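Local coordinates for protein Two-component system sensor histidine kinase (Bacteroides thetaiotaomicron, PDB 3OTT) that probably senses saccharides through its extracellular beta-propeller and beta-sandwich region and relays the signal as a histidine kinase that phosphorylates protein histidine, at residues L123-L128 / K132-D137; Y337-A342 / I346-P351. One frame throughout, in Å; residues are numbered along the deposited sequence.

Interaction 1. Residues L123-L128 / K132-D137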
loop_
_atom_site.group_PDB
_atom_site.type_symbol
_atom_site.label_atom_id
_atom_site.label_comp_id
_atom_site.label_asym_id
_atom_site.label_seq_id
_atom_site.Cartn_x
_atom_site.Cartn_y
_atom_site.Cartn_z
ATOM N N LEU B 123 -28.647 14.664 13.717
ATOM C CA LEU B 123 -27.560 14.029 13.051
ATOM C C LEU B 123 -27.514 14.595 11.656
ATOM O O LEU B 123 -28.579 14.770 11.012
ATOM C CB LEU B 123 -27.770 12.496 12.973
ATOM C CG LEU B 123 -26.744 11.648 12.210
ATOM C CD1 LEU B 123 -25.365 11.630 12.937
ATOM C CD2 LEU B 123 -27.259 10.192 11.961
ATOM N N TYR B 124 -26.281 14.870 11.176
ATOM C CA TYR B 124 -26.147 15.594 9.917
ATOM C C TYR B 124 -25.017 15.030 9.091
ATOM O O TYR B 124 -24.091 14.388 9.596
ATOM C CB TYR B 124 -25.895 17.119 10.159
ATOM C CG TYR B 124 -26.931 17.737 11.067
ATOM C CD1 TYR B 124 -26.832 17.615 12.454
ATOM C CD2 TYR B 124 -28.037 18.417 10.529
ATOM C CE1 TYR B 124 -27.802 18.180 13.294
ATOM C CE2 TYR B 124 -28.974 18.993 11.339
ATOM C CZ TYR B 124 -28.865 18.847 12.720
ATOM O OH TYR B 124 -29.801 19.416 13.517
ATOM N N THR B 125 -25.093 15.318 7.816
ATOM C CA THR B 125 -24.008 15.089 6.921
ATOM C C THR B 125 -23.554 16.429 6.341
ATOM O O THR B 125 -24.363 17.365 6.148
ATOM C CB THR B 125 -24.501 14.040 5.914
ATOM O OG1 THR B 125 -23.886 12.773 6.224
ATOM C CG2 THR B 125 -24.310 14.374 4.569
ATOM N N TYR B 126 -22.245 16.539 6.107
ATOM C CA TYR B 126 -21.680 17.723 5.484
ATOM C C TYR B 126 -20.692 17.339 4.404
ATOM O O TYR B 126 -19.649 16.770 4.690
ATOM C CB TYR B 126 -20.991 18.602 6.522
ATOM C CG TYR B 126 -20.531 19.951 5.988
ATOM C CD1 TYR B 126 -21.418 20.795 5.287
ATOM C CD2 TYR B 126 -19.209 20.387 6.168
ATOM C CE1 TYR B 126 -21.023 22.065 4.816
ATOM C CE2 TYR B 126 -18.797 21.646 5.692
ATOM C CZ TYR B 126 -19.697 22.478 5.021
ATOM O OH TYR B 126 -19.279 23.716 4.544
ATOM N N GLN B 127 -21.027 17.689 3.174
ATOM C CA GLN B 127 -20.325 17.245 2.023
ATOM C C GLN B 127 -19.287 18.328 1.735
ATOM O O GLN B 127 -19.622 19.451 1.576
ATOM C CB GLN B 127 -21.314 16.951 0.854
ATOM C CG GLN B 127 -20.840 15.867 -0.169
ATOM C CD GLN B 127 -19.526 16.270 -0.959
ATOM O OE1 GLN B 127 -19.384 17.383 -1.447
ATOM N NE2 GLN B 127 -18.617 15.312 -1.119
ATOM N N LEU B 128 -18.014 17.991 1.739
ATOM C CA LEU B 128 -16.980 19.042 1.859
ATOM C C LEU B 128 -16.753 19.783 0.566
ATOM O O LEU B 128 -16.277 20.911 0.601
ATOM C CB LEU B 128 -15.666 18.468 2.364
ATOM C CG LEU B 128 -15.737 17.860 3.782
ATOM C CD1 LEU B 128 -14.447 17.092 4.067
ATOM C CD2 LEU B 128 -15.974 18.953 4.880
ATOM N N LYS B 132 -22.926 20.917 1.069
ATOM C CA LYS B 132 -24.335 20.566 1.398
ATOM C C LYS B 132 -24.499 19.933 2.789
ATOM O O LYS B 132 -23.787 19.012 3.139
ATOM C CB LYS B 132 -24.978 19.661 0.339
ATOM C CG LYS B 132 -26.478 19.274 0.722
ATOM C CD LYS B 132 -27.327 18.600 -0.382
ATOM C CE LYS B 132 -27.781 19.574 -1.519
ATOM N NZ LYS B 132 -28.554 20.844 -1.124
ATOM N N LEU B 133 -25.445 20.440 3.564
ATOM C CA LEU B 133 -25.759 19.959 4.890
ATOM C C LEU B 133 -27.088 19.277 4.792
ATOM O O LEU B 133 -28.058 19.859 4.299
ATOM C CB LEU B 133 -25.862 21.139 5.874
ATOM C CG LEU B 133 -26.027 20.762 7.354
ATOM C CD1 LEU B 133 -24.736 20.175 7.866
ATOM C CD2 LEU B 133 -26.379 22.040 8.143
ATOM N N THR B 134 -27.121 18.027 5.237
ATOM C CA THR B 134 -28.258 17.147 5.086
ATOM C C THR B 134 -28.550 16.655 6.469
ATOM O O THR B 134 -27.640 16.296 7.190
ATOM C CB THR B 134 -27.921 15.888 4.255
ATOM O OG1 THR B 134 -27.682 16.246 2.885
ATOM C CG2 THR B 134 -29.063 14.895 4.316
ATOM N N SER B 135 -29.829 16.575 6.798
ATOM C CA SER B 135 -30.279 16.264 8.120
ATOM C C SER B 135 -30.856 14.881 8.146
ATOM O O SER B 135 -31.452 14.458 7.183
ATOM C CB SER B 135 -31.362 17.265 8.489
ATOM O OG SER B 135 -31.975 16.918 9.705
ATOM N N PHE B 136 -30.683 14.191 9.267
ATOM C CA PHE B 136 -31.242 12.874 9.484
ATOM C C PHE B 136 -32.011 12.880 10.752
ATOM O O PHE B 136 -31.533 13.375 11.785
ATOM C CB PHE B 136 -30.136 11.828 9.590
ATOM C CG PHE B 136 -29.398 11.633 8.316
ATOM C CD1 PHE B 136 -28.279 12.415 8.024
ATOM C CD2 PHE B 136 -29.872 10.737 7.366
ATOM C CE1 PHE B 136 -27.637 12.297 6.828
ATOM C CE2 PHE B 136 -29.205 10.595 6.173
ATOM C CZ PHE B 136 -28.096 11.365 5.907
ATOM N N ASP B 137 -33.203 12.303 10.722
ATOM C CA ASP B 137 -33.935 12.304 11.977
ATOM C C ASP B 137 -34.713 11.037 12.362
ATOM O O ASP B 137 -34.648 9.982 11.709
ATOM C CB ASP B 137 -34.782 13.589 12.100
ATOM C CG ASP B 137 -36.131 13.485 11.402
ATOM O OD1 ASP B 137 -36.228 12.987 10.254
ATOM O OD2 ASP B 137 -37.117 13.913 12.043
#

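Interaction 2. Residues Y337-A342 / I346-P351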
loop_
_atom_site.group_PDB
_atom_site.type_symbol
_atom_site.label_atom_id
_atom_site.label_comp_id
_atom_site.label_asym_id
_atom_site.label_seq_id
_atom_site.Cartn_x
_atom_site.Cartn_y
_atom_site.Cartn_z
ATOM N N TYR B 337 21.915 2.321 2.012
ATOM C CA TYR B 337 21.575 1.078 2.666
ATOM C C TYR B 337 21.104 0.118 1.612
ATOM O O TYR B 337 20.484 0.541 0.656
ATOM C CB TYR B 337 20.461 1.304 3.688
ATOM C CG TYR B 337 20.878 2.198 4.814
ATOM C CD1 TYR B 337 20.802 3.591 4.715
ATOM C CD2 TYR B 337 21.335 1.641 6.010
ATOM C CE1 TYR B 337 21.185 4.405 5.813
ATOM C CE2 TYR B 337 21.708 2.413 7.059
ATOM C CZ TYR B 337 21.639 3.781 6.975
ATOM O OH TYR B 337 22.036 4.487 8.089
ATOM N N TRP B 338 21.416 -1.171 1.794
ATOM C CA TRP B 338 21.028 -2.210 0.874
ATOM C C TRP B 338 20.499 -3.379 1.698
ATOM O O TRP B 338 21.284 -4.115 2.322
ATOM C CB TRP B 338 22.225 -2.700 0.085
ATOM C CG TRP B 338 22.818 -1.731 -0.889
ATOM C CD1 TRP B 338 23.897 -0.903 -0.694
ATOM C CD2 TRP B 338 22.415 -1.549 -2.242
ATOM N NE1 TRP B 338 24.160 -0.184 -1.838
ATOM C CE2 TRP B 338 23.258 -0.559 -2.802
ATOM C CE3 TRP B 338 21.386 -2.090 -3.025
ATOM C CZ2 TRP B 338 23.154 -0.168 -4.137
ATOM C CZ3 TRP B 338 21.264 -1.684 -4.299
ATOM C CH2 TRP B 338 22.160 -0.746 -4.865
ATOM N N PHE B 339 19.170 -3.516 1.678
ATOM C CA PHE B 339 18.455 -4.481 2.476
ATOM C C PHE B 339 17.727 -5.396 1.479
ATOM O O PHE B 339 16.823 -4.955 0.731
ATOM C CB PHE B 339 17.437 -3.752 3.318
ATOM C CG PHE B 339 18.004 -3.114 4.562
ATOM C CD1 PHE B 339 19.358 -2.795 4.660
ATOM C CD2 PHE B 339 17.155 -2.810 5.634
ATOM C CE1 PHE B 339 19.863 -2.224 5.804
ATOM C CE2 PHE B 339 17.649 -2.227 6.782
ATOM C CZ PHE B 339 19.042 -1.932 6.861
ATOM N N GLY B 340 18.141 -6.664 1.459
ATOM C CA GLY B 340 17.611 -7.644 0.476
ATOM C C GLY B 340 17.276 -8.967 1.156
ATOM O O GLY B 340 17.710 -9.259 2.299
ATOM N N GLY B 341 16.530 -9.788 0.448
ATOM C CA GLY B 341 16.191 -11.110 0.948
ATOM C C GLY B 341 15.417 -11.911 -0.070
ATOM O O GLY B 341 15.796 -11.954 -1.202
ATOM N N ALA B 342 14.288 -12.465 0.324
ATOM C CA ALA B 342 13.517 -13.387 -0.532
ATOM C C ALA B 342 12.955 -12.654 -1.710
ATOM O O ALA B 342 12.855 -13.215 -2.775
ATOM C CB ALA B 342 12.359 -13.999 0.260
ATOM N N ILE B 346 16.464 -3.728 -1.882
ATOM C CA ILE B 346 16.034 -2.364 -1.748
ATOM C C ILE B 346 17.226 -1.468 -1.390
ATOM O O ILE B 346 17.918 -1.748 -0.387
ATOM C CB ILE B 346 14.932 -2.239 -0.705
ATOM C CG1 ILE B 346 13.802 -3.243 -0.984
ATOM C CG2 ILE B 346 14.377 -0.788 -0.636
ATOM C CD1 ILE B 346 12.833 -3.381 0.189
ATOM N N ARG B 347 17.444 -0.434 -2.229
ATOM C CA ARG B 347 18.383 0.643 -1.957
ATOM C C ARG B 347 17.681 1.901 -1.445
ATOM O O ARG B 347 16.710 2.367 -2.052
ATOM C CB ARG B 347 19.075 1.096 -3.239
ATOM C CG ARG B 347 20.385 1.779 -3.032
ATOM C CD ARG B 347 20.812 2.385 -4.338
ATOM N NE ARG B 347 20.216 3.704 -4.491
ATOM C CZ ARG B 347 20.594 4.603 -5.395
ATOM N NH1 ARG B 347 21.570 4.320 -6.244
ATOM N NH2 ARG B 347 20.015 5.802 -5.417
ATOM N N PHE B 348 18.213 2.485 -0.375
ATOM C CA PHE B 348 17.569 3.647 0.215
ATOM C C PHE B 348 18.586 4.385 1.083
ATOM O O PHE B 348 19.624 3.814 1.417
ATOM C CB PHE B 348 16.279 3.221 0.987
ATOM C CG PHE B 348 16.526 2.354 2.184
ATOM C CD1 PHE B 348 16.798 0.983 2.037
ATOM C CD2 PHE B 348 16.462 2.896 3.477
ATOM C CE1 PHE B 348 17.025 0.149 3.196
ATOM C CE2 PHE B 348 16.689 2.086 4.618
ATOM C CZ PHE B 348 17.001 0.695 4.471
ATOM N N THR B 349 18.341 5.634 1.423
ATOM C CA THR B 349 19.335 6.421 2.142
ATOM C C THR B 349 19.002 6.775 3.601
ATOM O O THR B 349 19.895 7.100 4.397
ATOM C CB THR B 349 19.626 7.744 1.432
ATOM O OG1 THR B 349 18.411 8.505 1.383
ATOM C CG2 THR B 349 20.157 7.489 -0.001
ATOM N N ASP B 350 17.746 6.747 3.993
ATOM C CA ASP B 350 17.532 6.962 5.431
ATOM C C ASP B 350 16.598 5.914 6.038
ATOM O O ASP B 350 15.549 5.631 5.470
ATOM C CB ASP B 350 17.094 8.416 5.770
ATOM C CG ASP B 350 15.585 8.637 5.600
ATOM O OD1 ASP B 350 14.917 8.859 6.650
ATOM O OD2 ASP B 350 15.071 8.588 4.434
ATOM N N PRO B 351 17.007 5.323 7.174
ATOM C CA PRO B 351 16.290 4.273 7.874
ATOM C C PRO B 351 14.868 4.668 8.287
ATOM O O PRO B 351 14.078 3.805 8.665
ATOM C CB PRO B 351 17.158 4.033 9.113
ATOM C CG PRO B 351 17.893 5.396 9.284
ATOM C CD PRO B 351 18.267 5.639 7.856
#

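Interaction 1. Residues L123-L128 / K132-D137
T125 and T134 face each other as a hydrogen-bonded antiparallel pair. T125 N reaches T134 O at 2.8 Å, and T134 N returns to T125 O. On either side of this pair, F136 N bonds to L123 O and Q127 N to K132 O. CA-H...O contacts add to this ladder, such as L133 CA to T125 O at 3.2 Å.

The apolar contacts fall on both faces of the hairpin. On one, the F136 ring turns its edge to the other strand, with CE1 of F136 3.7 Å from T125 CB. CG of F136 lies anti to the carbonyl carbon (chi1 -67°), which directs the ring toward T125 on the partner strand. L123 CD2 meets F136 CB, and T125 CG2 lies alongside T134 CB at 3.9 Å. On the other face, the CD1 branch of L133 sits between Y124 CB, at 4.0 Å, and Y126 CD1, at 4.2 Å. S135 approaches the Y124 ring obliquely.

Outside the pair, the F136 ring meets W116, and Y126 OH bonds to T99 OG1. Q127 OE1 takes a hydrogen bond from S130 N, and Q127 NE2 bonds to Y327 OH of the second subunit.

This is the outer hairpin of a four-stranded propeller blade. Its chemistry implies that backbone bonds set the register, while side-chain contacts across the pair are apolar or van der Waals.

Interaction 2. Residues Y337-A342 / I346-P351
This is a buried antiparallel hairpin contact between the two middle strands of a four-stranded propeller blade. Y337 pairs with F348, and F339 with I346, each through two backbone bonds. Y337 N to F348 O is 2.8 Å.

Y337, F339 and F348 form an aromatic cluster on one face. F348 CG lies between its backbone N and carbonyl carbon (chi1 65°), which swings the ring across toward the first strand. Y337 CB sits over one face of that ring, 3.7 Å from its centroid. The Y337 and F348 rings are only slightly inclined to each other but offset, with little face-to-face overlap. The F348 edge points into the F339 face in a T-shaped pair, with planes at 88° and centroids 5.0 Å apart. One edge of the Y337 ring lies against the loop after strand 344-348: T349 O lies at that edge, and P351 CD is 3.8 Å from Y337 CE1.

On the other face, the R347 side chain runs alongside the W338 ring, with the guanidinium plane 89° to the indole. R347 CG stands over the six-membered ring of W338 in a CH-pi contact, 3.5 Å from the centroid. R347 CD touches W338 CH2 at 3.4 Å. W338 NE1 bonds to D332 OD2. With an alanine in place of W338, the aliphatic part of R347 would probably lose its aromatic cover and D332 its indole partner.

Neighbouring strands close in around the pair. F339 and I346 rest on F326 of strand 326-331, and I346 also touches W360 of strand 359-361. From other blades, Y397 of strand 393-398 and F619 of strand 618-623 meet W338 and F339 edge-to-face.

How the interactions relate
Interactions 1 and 2 are both antiparallel hairpins, but they belong to separate blades and do not touch. Their centres lie 48 Å apart, and their nearest atoms are about 31 Å apart. Interaction 1 joins strands three and four of its blade, interaction 2 strands two and three. Interaction 2 is more buried; its centre is about 16 Å from the centre of the chain, that of interaction 1 about 37 Å. Only interaction 2 comes near the bound hexatantalum dodecabromide: the D350 side chain is about 6 Å from it, and D350 OD1 bonds to E354 N of that pocket. Across the dimer the two blades do meet: A342 packs on D113 of the second subunit.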